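Amidohydrolase (Chromobacterium violaceum, PDB 2YB1) hydrolyses nucleoside 3',5'-bisphosphates to nucleoside 5'-phosphates and orthophosphate, using manganese ions as cofactor. Local coordinates at residues Ile4-His9 and Pro271-Leu276; Arg25-Ala30 and Arg55-Leu60; Leu33-Asp38 and Val77-Asp82. All coordinates share one frame; numbering follows the deposited sequence.

Contact 1 (Ile4-His9 and Pro271-Leu276); sequences IDLHFH and PIWREL. With MN (manganese (II) ion), chain C.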
loop_
_atom_site.group_PDB
_atom_site.type_symbol
_atom_site.label_atom_id
_atom_site.label_comp_id
_atom_site.label_asym_id
_atom_site.label_seq_id
_atom_site.Cartn_x
_atom_site.Cartn_y
_atom_site.Cartn_z
ATOM N N ILE A 4 0.239 8.522 -14.431
ATOM C CA ILE A 4 -0.186 7.222 -13.929
ATOM C C ILE A 4 0.060 7.139 -12.415
ATOM O O ILE A 4 1.090 7.595 -11.922
ATOM C CB ILE A 4 0.646 6.107 -14.599
ATOM C CG1 ILE A 4 0.608 6.239 -16.122
ATOM C CG2 ILE A 4 0.173 4.722 -14.164
ATOM C CD1 ILE A 4 -0.666 5.759 -16.730
ATOM N N ASP A 5 -0.897 6.625 -11.650
ATOM C CA ASP A 5 -0.618 6.392 -10.239
ATOM C C ASP A 5 -1.241 5.067 -9.797
ATOM O O ASP A 5 -2.469 4.956 -9.695
ATOM C CB ASP A 5 -1.167 7.565 -9.418
ATOM C CG ASP A 5 -0.744 7.512 -7.964
ATOM O OD1 ASP A 5 -0.121 6.501 -7.553
ATOM O OD2 ASP A 5 -1.034 8.486 -7.230
ATOM N N LEU A 6 -0.386 4.089 -9.514
ATOM C CA LEU A 6 -0.789 2.736 -9.122
ATOM C C LEU A 6 -0.682 2.396 -7.633
ATOM O O LEU A 6 -0.604 1.208 -7.289
ATOM C CB LEU A 6 -0.137 1.661 -10.010
ATOM C CG LEU A 6 -0.278 1.961 -11.507
ATOM C CD1 LEU A 6 0.355 0.870 -12.362
ATOM C CD2 LEU A 6 -1.749 2.200 -11.900
ATOM N N HIS A 7 -0.470 3.399 -6.779
ATOM C CA HIS A 7 -0.467 3.156 -5.334
ATOM C C HIS A 7 -1.016 4.341 -4.520
ATOM O O HIS A 7 -0.409 5.400 -4.510
ATOM C CB HIS A 7 0.976 2.848 -4.918
ATOM C CG HIS A 7 1.129 2.331 -3.524
ATOM N ND1 HIS A 7 2.100 1.411 -3.182
ATOM C CD2 HIS A 7 0.465 2.618 -2.379
ATOM C CE1 HIS A 7 2.016 1.146 -1.890
ATOM N NE2 HIS A 7 1.032 1.863 -1.382
ATOM N N PHE A 8 -2.117 4.150 -3.803
ATOM C CA PHE A 8 -2.614 5.168 -2.863
ATOM C C PHE A 8 -3.711 4.582 -1.978
ATOM O O PHE A 8 -4.191 3.471 -2.238
ATOM C CB PHE A 8 -3.096 6.455 -3.589
ATOM C CG PHE A 8 -4.089 6.222 -4.716
ATOM C CD1 PHE A 8 -5.464 6.207 -4.465
ATOM C CD2 PHE A 8 -3.653 6.089 -6.038
ATOM C CE1 PHE A 8 -6.384 5.995 -5.504
ATOM C CE2 PHE A 8 -4.565 5.883 -7.084
ATOM C CZ PHE A 8 -5.938 5.843 -6.814
ATOM N N HIS A 9 -4.143 5.357 -0.982
ATOM C CA HIS A 9 -5.022 4.857 0.075
ATOM C C HIS A 9 -6.261 5.710 0.268
ATOM O O HIS A 9 -6.307 6.864 -0.158
ATOM C CB HIS A 9 -4.262 4.780 1.402
ATOM C CG HIS A 9 -3.139 3.797 1.368
ATOM N ND1 HIS A 9 -3.279 2.498 1.799
ATOM C CD2 HIS A 9 -1.876 3.903 0.892
ATOM C CE1 HIS A 9 -2.146 1.846 1.609
ATOM N NE2 HIS A 9 -1.278 2.676 1.062
ATOM N N PRO A 271 7.181 -0.953 -18.230
ATOM C CA PRO A 271 6.100 -0.468 -17.358
ATOM C C PRO A 271 5.038 -1.532 -17.117
ATOM O O PRO A 271 4.550 -2.151 -18.062
ATOM C CB PRO A 271 5.492 0.697 -18.153
ATOM C CG PRO A 271 6.536 1.075 -19.158
ATOM C CD PRO A 271 7.258 -0.210 -19.497
ATOM N N ILE A 272 4.665 -1.725 -15.860
ATOM C CA ILE A 272 3.713 -2.776 -15.528
ATOM C C ILE A 272 2.318 -2.537 -16.140
ATOM O O ILE A 272 1.593 -3.497 -16.434
ATOM C CB ILE A 272 3.606 -2.979 -14.003
ATOM C CG1 ILE A 272 3.074 -4.382 -13.689
ATOM C CG2 ILE A 272 2.768 -1.858 -13.366
ATOM C CD1 ILE A 272 3.255 -4.804 -12.237
ATOM N N TRP A 273 1.939 -1.273 -16.343
ATOM C CA TRP A 273 0.602 -0.984 -16.880
ATOM C C TRP A 273 0.375 -1.527 -18.293
ATOM O O TRP A 273 -0.755 -1.873 -18.670
ATOM C CB TRP A 273 0.233 0.505 -16.786
ATOM C CG TRP A 273 1.260 1.463 -17.276
ATOM C CD1 TRP A 273 1.392 1.955 -18.541
ATOM C CD2 TRP A 273 2.288 2.087 -16.491
ATOM N NE1 TRP A 273 2.448 2.838 -18.596
ATOM C CE2 TRP A 273 3.013 2.934 -17.349
ATOM C CE3 TRP A 273 2.673 1.993 -15.150
ATOM C CZ2 TRP A 273 4.099 3.696 -16.908
ATOM C CZ3 TRP A 273 3.757 2.746 -14.714
ATOM C CH2 TRP A 273 4.446 3.593 -15.586
ATOM N N ARG A 274 1.443 -1.625 -19.072
ATOM C CA ARG A 274 1.326 -2.225 -20.396
ATOM C C ARG A 274 0.906 -3.702 -20.322
ATOM O O ARG A 274 0.270 -4.223 -21.243
ATOM C CB ARG A 274 2.628 -2.065 -21.175
ATOM C CG ARG A 274 3.003 -0.606 -21.399
ATOM C CD ARG A 274 4.269 -0.474 -22.226
ATOM N NE ARG A 274 4.727 0.912 -22.319
ATOM C CZ ARG A 274 5.946 1.267 -22.722
ATOM N NH1 ARG A 274 6.834 0.337 -23.064
ATOM N NH2 ARG A 274 6.284 2.551 -22.773
ATOM N N GLU A 275 1.269 -4.366 -19.229
ATOM C CA GLU A 275 0.937 -5.783 -19.028
ATOM C C GLU A 275 -0.431 -5.999 -18.363
ATOM O O GLU A 275 -0.940 -7.119 -18.304
ATOM C CB GLU A 275 2.023 -6.453 -18.178
ATOM C CG GLU A 275 3.457 -6.201 -18.685
ATOM C CD GLU A 275 3.609 -6.502 -20.169
ATOM O OE1 GLU A 275 2.969 -7.463 -20.650
ATOM O OE2 GLU A 275 4.356 -5.767 -20.853
ATOM N N LEU A 276 -0.999 -4.929 -17.817
ATOM C CA LEU A 276 -2.281 -5.011 -17.122
ATOM C C LEU A 276 -3.476 -4.568 -17.970
ATOM O O LEU A 276 -4.602 -4.458 -17.456
ATOM C CB LEU A 276 -2.229 -4.235 -15.797
ATOM C CG LEU A 276 -1.304 -4.848 -14.734
ATOM C CD1 LEU A 276 -0.862 -3.804 -13.719
ATOM C CD2 LEU A 276 -1.946 -6.048 -14.048
HETATM MN MN MN C . 0.781 2.097 0.782
#
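Trp273 packs its indole against Ile4 and Leu6. It comes from the short helix 272-275, close to the C-terminus. From CB the ring is set by chi1 48°, which places CG between the backbone N and the carbonyl carbon. Next along the ring, CD2 and CE3 lie under the methyl CG2 of Ile4. The closest pair is Trp273 CE3 and Ile4 CG2, 3.8 Å apart. CZ3 lies a little farther from the same methyl. This is a CH-pi contact: Ile4 CG2 is 4.2 Å from the centroid of the six-membered ring and 23° off the ring normal. Pro271 CB lies over the opposite face, toward its rim. Leu6 comes in at the ring edge, near its plane, with CD1 3.8 Å from Trp273 CE3. The same methyl CD1 reaches Ile272 CG2 at 3.8 Å.

Polar atoms of segment 4-9 turn to other partners. Ile4 O bonds Thr262. Asp5 OD1 accepts from His7 N, an Asx turn (3.2 Å). The N-H is nearly straight but meets OD1 on the anti side, tilted well out of the carboxylate plane. Further along, His7 and His9 bind the manganese through NE2, with Glu64 and Asp248 as further ligands. No hydrogen bond crosses the contact. Its chemistry implies that apolar packing alone joins the short helical turn 272-275 to Ile4 and Leu6.

Contact 2 (Arg25-Ala30 and Arg55-Leu60); sequences RAAARA and RGIPFL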
loop_
_atom_site.group_PDB
_atom_site.type_symbol
_atom_site.label_atom_id
_atom_site.label_comp_id
_atom_site.label_asym_id
_atom_site.label_seq_id
_atom_site.Cartn_x
_atom_site.Cartn_y
_atom_site.Cartn_z
ATOM N N ARG A 25 -9.586 13.869 -6.319
ATOM C CA ARG A 25 -8.372 14.659 -6.132
ATOM C C ARG A 25 -7.351 14.280 -7.203
ATOM O O ARG A 25 -6.776 15.150 -7.856
ATOM C CB ARG A 25 -7.786 14.435 -4.735
ATOM C CG ARG A 25 -6.501 15.239 -4.442
ATOM C CD ARG A 25 -5.978 14.913 -3.042
ATOM N NE ARG A 25 -4.766 15.656 -2.684
ATOM C CZ ARG A 25 -4.739 16.830 -2.056
ATOM N NH1 ARG A 25 -5.867 17.438 -1.709
ATOM N NH2 ARG A 25 -3.570 17.406 -1.773
ATOM N N ALA A 26 -7.144 12.979 -7.396
ATOM C CA ALA A 26 -6.249 12.500 -8.449
ATOM C C ALA A 26 -6.676 13.055 -9.811
ATOM O O ALA A 26 -5.840 13.412 -10.642
ATOM C CB ALA A 26 -6.245 10.978 -8.481
ATOM N N ALA A 27 -7.987 13.140 -10.024
ATOM C CA ALA A 27 -8.539 13.516 -11.326
ATOM C C ALA A 27 -8.158 14.941 -11.747
ATOM O O ALA A 27 -8.191 15.274 -12.931
ATOM C CB ALA A 27 -10.065 13.345 -11.323
ATOM N N ALA A 28 -7.817 15.787 -10.782
ATOM C CA ALA A 28 -7.442 17.167 -11.094
ATOM C C ALA A 28 -6.152 17.171 -11.918
ATOM O O ALA A 28 -5.877 18.115 -12.651
ATOM C CB ALA A 28 -7.280 17.987 -9.819
ATOM N N ARG A 29 -5.380 16.095 -11.807
ATOM C CA ARG A 29 -4.113 15.956 -12.549
ATOM C C ARG A 29 -4.277 15.303 -13.927
ATOM O O ARG A 29 -3.281 14.996 -14.595
ATOM C CB ARG A 29 -3.090 15.152 -11.735
ATOM C CG ARG A 29 -2.992 15.534 -10.266
ATOM C CD ARG A 29 -2.242 16.839 -10.046
ATOM N NE ARG A 29 -0.802 16.629 -9.919
ATOM C CZ ARG A 29 0.100 17.060 -10.797
ATOM N NH1 ARG A 29 -0.281 17.740 -11.870
ATOM N NH2 ARG A 29 1.389 16.813 -10.600
ATOM N N ALA A 30 -5.517 15.049 -14.334
ATOM C CA ALA A 30 -5.793 14.398 -15.622
ATOM C C ALA A 30 -4.986 13.108 -15.798
ATOM O O ALA A 30 -4.241 12.955 -16.779
ATOM C CB ALA A 30 -5.539 15.363 -16.800
ATOM N N ARG A 55 -15.377 10.075 -14.150
ATOM C CA ARG A 55 -14.462 11.150 -14.549
ATOM C C ARG A 55 -13.706 10.791 -15.829
ATOM O O ARG A 55 -12.830 11.544 -16.274
ATOM C CB ARG A 55 -13.445 11.457 -13.440
ATOM C CG ARG A 55 -14.040 11.835 -12.086
ATOM C CD ARG A 55 -14.344 13.308 -12.006
ATOM N NE ARG A 55 -14.856 13.658 -10.679
ATOM C CZ ARG A 55 -15.619 14.718 -10.418
ATOM N NH1 ARG A 55 -15.959 15.553 -11.394
ATOM N NH2 ARG A 55 -16.045 14.935 -9.176
ATOM N N GLY A 56 -14.023 9.635 -16.401
ATOM C CA GLY A 56 -13.417 9.204 -17.657
ATOM C C GLY A 56 -12.011 8.644 -17.507
ATOM O O GLY A 56 -11.213 8.698 -18.454
ATOM N N ILE A 57 -11.705 8.103 -16.325
ATOM C CA ILE A 57 -10.352 7.629 -15.998
ATOM C C ILE A 57 -10.271 6.106 -15.897
ATOM O O ILE A 57 -10.936 5.504 -15.045
ATOM C CB ILE A 57 -9.889 8.187 -14.630
ATOM C CG1 ILE A 57 -9.984 9.721 -14.596
ATOM C CG2 ILE A 57 -8.476 7.698 -14.296
ATOM C CD1 ILE A 57 -9.867 10.328 -13.187
ATOM N N PRO A 58 -9.443 5.475 -16.748
ATOM C CA PRO A 58 -9.209 4.029 -16.622
ATOM C C PRO A 58 -8.719 3.662 -15.222
ATOM O O PRO A 58 -7.961 4.426 -14.600
ATOM C CB PRO A 58 -8.108 3.758 -17.658
ATOM C CG PRO A 58 -8.330 4.816 -18.701
ATOM C CD PRO A 58 -8.734 6.049 -17.910
ATOM N N PHE A 59 -9.135 2.488 -14.747
ATOM C CA PHE A 59 -8.949 2.112 -13.356
ATOM C C PHE A 59 -8.575 0.642 -13.249
ATOM O O PHE A 59 -9.075 -0.193 -14.007
ATOM C CB PHE A 59 -10.240 2.398 -12.556
ATOM C CG PHE A 59 -10.134 2.082 -11.088
ATOM C CD1 PHE A 59 -9.542 2.981 -10.217
ATOM C CD2 PHE A 59 -10.619 0.878 -10.579
ATOM C CE1 PHE A 59 -9.431 2.691 -8.857
ATOM C CE2 PHE A 59 -10.519 0.585 -9.220
ATOM C CZ PHE A 59 -9.923 1.486 -8.360
ATOM N N LEU A 60 -7.679 0.342 -12.309
ATOM C CA LEU A 60 -7.340 -1.028 -11.943
ATOM C C LEU A 60 -7.688 -1.294 -10.483
ATOM O O LEU A 60 -7.334 -0.508 -9.615
ATOM C CB LEU A 60 -5.837 -1.248 -12.125
ATOM C CG LEU A 60 -5.348 -1.423 -13.557
ATOM C CD1 LEU A 60 -3.884 -1.066 -13.625
ATOM C CD2 LEU A 60 -5.586 -2.891 -13.986
#
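The backbones come nearest at Ala27 and Arg55, whose CA atoms are 7.1 Å apart, where the end of helix 19-27 passes the chain leaving helix 45-54. Both segments change course here. Ala27 to Ala30 form a type I beta turn, with Ala30 N bonded to Ala27 O at 3.0 Å. On the other side, Gly56 ends helix 45-54 in a Schellman motif. Its phi is positive (78°), a value that favours glycine.

The side-chain contact is small and apolar. Ala27 CB points at the other segment and carries most of the contact on its side. It meets Ile57 CD1 at 3.6 Å. The same methyl of Ile57 also lies 3.9 Å from Ala27 CA, so it rests against the helix backbone as well. Ile57 reaches this far because its chain is extended at the tip, with CD1 anti to CA (chi2 166°). Arg55 adds a looser touch: its CG is 4.3 Å from Ala27 CB. Its charged end goes further and forms a salt bridge through NE with Asp24. This bridge ties the end of helix 45-54, at Arg55, to helix 19-27, which carries Asp24. No hydrogen bond links the two segments directly.

Inward, Ala26 and Ile57 both touch Leu34 of strand 33-36. Both helix end and loop thus pack on Leu34. Strand 33-36, helix 45-54 and the parallel strand 59-69 make a beta-alpha-beta crossover. Neighbouring helices packed side by side outside parallel strands are typical of the distorted beta/alpha barrel of the PHP family.

Contact 3 (Leu33-Asp38 and Val77-Asp82); sequences LLALTD and VGLGID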
loop_
_atom_site.group_PDB
_atom_site.type_symbol
_atom_site.label_atom_id
_atom_site.label_comp_id
_atom_site.label_asym_id
_atom_site.label_seq_id
_atom_site.Cartn_x
_atom_site.Cartn_y
_atom_site.Cartn_z
ATOM N N LEU A 33 -4.328 6.601 -15.829
ATOM C CA LEU A 33 -4.646 5.350 -15.145
ATOM C C LEU A 33 -4.464 5.496 -13.639
ATOM O O LEU A 33 -3.465 6.073 -13.198
ATOM C CB LEU A 33 -3.732 4.239 -15.678
ATOM C CG LEU A 33 -3.897 2.827 -15.126
ATOM C CD1 LEU A 33 -5.249 2.251 -15.532
ATOM C CD2 LEU A 33 -2.757 1.926 -15.630
ATOM N N LEU A 34 -5.374 4.907 -12.857
ATOM C CA LEU A 34 -5.276 4.900 -11.391
ATOM C C LEU A 34 -5.526 3.497 -10.822
ATOM O O LEU A 34 -6.262 2.698 -11.424
ATOM C CB LEU A 34 -6.291 5.868 -10.778
ATOM C CG LEU A 34 -6.191 7.360 -11.121
ATOM C CD1 LEU A 34 -7.395 8.138 -10.546
ATOM C CD2 LEU A 34 -4.879 7.967 -10.627
ATOM N N ALA A 35 -4.906 3.194 -9.680
ATOM C CA ALA A 35 -5.260 1.994 -8.907
ATOM C C ALA A 35 -5.278 2.284 -7.403
ATOM O O ALA A 35 -4.273 2.722 -6.839
ATOM C CB ALA A 35 -4.315 0.807 -9.237
ATOM N N LEU A 36 -6.429 2.054 -6.762
ATOM C CA LEU A 36 -6.547 2.215 -5.311
ATOM C C LEU A 36 -5.999 0.954 -4.641
ATOM O O LEU A 36 -6.386 -0.161 -5.005
ATOM C CB LEU A 36 -8.012 2.458 -4.902
ATOM C CG LEU A 36 -8.332 2.512 -3.397
ATOM C CD1 LEU A 36 -7.552 3.624 -2.705
ATOM C CD2 LEU A 36 -9.838 2.670 -3.151
ATOM N N THR A 37 -5.021 1.109 -3.753
ATOM C CA THR A 37 -4.490 -0.073 -3.083
ATOM C C THR A 37 -4.519 0.123 -1.585
ATOM O O THR A 37 -3.494 0.442 -0.967
ATOM C CB THR A 37 -3.016 -0.249 -3.537
ATOM O OG1 THR A 37 -2.283 0.945 -3.236
ATOM C CG2 THR A 37 -2.946 -0.428 -5.038
ATOM N N ASP A 38 -5.635 -0.249 -0.975
ATOM C CA ASP A 38 -5.772 -0.127 0.468
ATOM C C ASP A 38 -5.120 -1.318 1.135
ATOM O O ASP A 38 -5.012 -2.392 0.525
ATOM C CB ASP A 38 -7.243 0.002 0.868
ATOM C CG ASP A 38 -7.740 1.433 0.767
ATOM O OD1 ASP A 38 -7.130 2.316 1.406
ATOM O OD2 ASP A 38 -8.722 1.674 0.041
ATOM N N VAL A 77 1.859 -5.224 -3.224
ATOM C CA VAL A 77 0.690 -4.703 -3.919
ATOM C C VAL A 77 0.157 -5.725 -4.931
ATOM O O VAL A 77 0.941 -6.400 -5.602
ATOM C CB VAL A 77 1.053 -3.388 -4.657
ATOM C CG1 VAL A 77 0.068 -3.098 -5.790
ATOM C CG2 VAL A 77 1.128 -2.220 -3.666
ATOM N N GLY A 78 -1.157 -5.918 -4.985
ATOM C CA GLY A 78 -1.743 -6.566 -6.152
ATOM C C GLY A 78 -2.439 -5.596 -7.093
ATOM O O GLY A 78 -3.169 -4.701 -6.628
ATOM N N LEU A 79 -2.346 -5.840 -8.403
ATOM C CA LEU A 79 -2.988 -4.956 -9.381
ATOM C C LEU A 79 -3.727 -5.780 -10.425
ATOM O O LEU A 79 -3.194 -6.784 -10.911
ATOM C CB LEU A 79 -1.954 -4.065 -10.083
ATOM C CG LEU A 79 -1.152 -3.051 -9.247
ATOM C CD1 LEU A 79 -0.039 -2.440 -10.095
ATOM C CD2 LEU A 79 -2.065 -1.959 -8.666
ATOM N N GLY A 80 -4.933 -5.341 -10.790
ATOM C CA GLY A 80 -5.745 -6.091 -11.733
ATOM C C GLY A 80 -6.394 -7.319 -11.098
ATOM O O GLY A 80 -6.774 -8.258 -11.800
ATOM N N ILE A 81 -6.532 -7.303 -9.771
ATOM C CA ILE A 81 -7.160 -8.404 -9.034
ATOM C C ILE A 81 -8.677 -8.362 -9.171
ATOM O O ILE A 81 -9.259 -7.293 -9.344
ATOM C CB ILE A 81 -6.833 -8.333 -7.517
ATOM C CG1 ILE A 81 -7.147 -6.926 -6.983
ATOM C CG2 ILE A 81 -5.368 -8.719 -7.250
ATOM C CD1 ILE A 81 -7.330 -6.833 -5.486
ATOM N N ASP A 82 -9.305 -9.534 -9.099
ATOM C CA ASP A 82 -10.753 -9.651 -8.959
ATOM C C ASP A 82 -11.020 -9.760 -7.464
ATOM O O ASP A 82 -10.726 -10.785 -6.847
ATOM C CB ASP A 82 -11.254 -10.903 -9.695
ATOM C CG ASP A 82 -12.739 -11.195 -9.454
ATOM O OD1 ASP A 82 -13.442 -10.396 -8.793
ATOM O OD2 ASP A 82 -13.202 -12.242 -9.947
#
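Val77 and Leu79 meet Thr37 and Ala35 inside the distorted beta/alpha barrel of the PHP fold. Strands 33-36 and 72-79 are not neighbours in the sheet. Strand 59-69 lies between them, so this contact is made by side chains alone, with no hydrogen bond across it. The closest backbone pairs are Thr37 with Val77, CA to CA 7.0 Å, and Ala35 with Leu79, CA to CA 7.3 Å.

Val77 comes first. Its CG1 lies 4.1 Å from Thr37 CG2, and the two side chains cross at about a right angle. The side chain of Val77 is also about 4 Å from that of Glu64, a manganese ligand, so this end of the contact borders the metal site.

Leu79 follows and carries the larger share of the contact for its strand. Chi1 of -63° sets CG anti to the carbonyl carbon, and the branch CD2 then reaches across to Ala35 and Thr37. It meets Ala35 CB at 3.6 Å and Thr37 CG2 at 4.0 Å, one methyl serving two partners.

The strand ends at Leu79. At Gly80 phi is positive (76°) and the chain turns away from the contact.

Thr37 joins this apolar patch to the loop after strand 4-5. Its CG2 faces Val77 and Leu79, while its OG1 accepts a hydrogen bond from the backbone N of Phe8.

Contacts 1 and 3 are buried, whereas contact 2 is only partly buried and sits farthest from the chain centre. All three reach the same sheet. Strands 4-5 and 33-36 are neighbours in it, and backbone bonds such as Ala35 N to Asp5 O tie contact 1 to contact 3. Leu34 and Leu60 likewise pair the strands of contacts 2 and 3. Across each contact the touching groups are apolar, but the surroundings differ. Segment 4-9 of contact 1 runs on into the manganese ligands, contact 3 faces the barrel interior near them, and contact 2 has a salt bridge beside it. Along the chain, contacts 2 and 3 are nested within the loop that contact 1 closes, and their segments alternate.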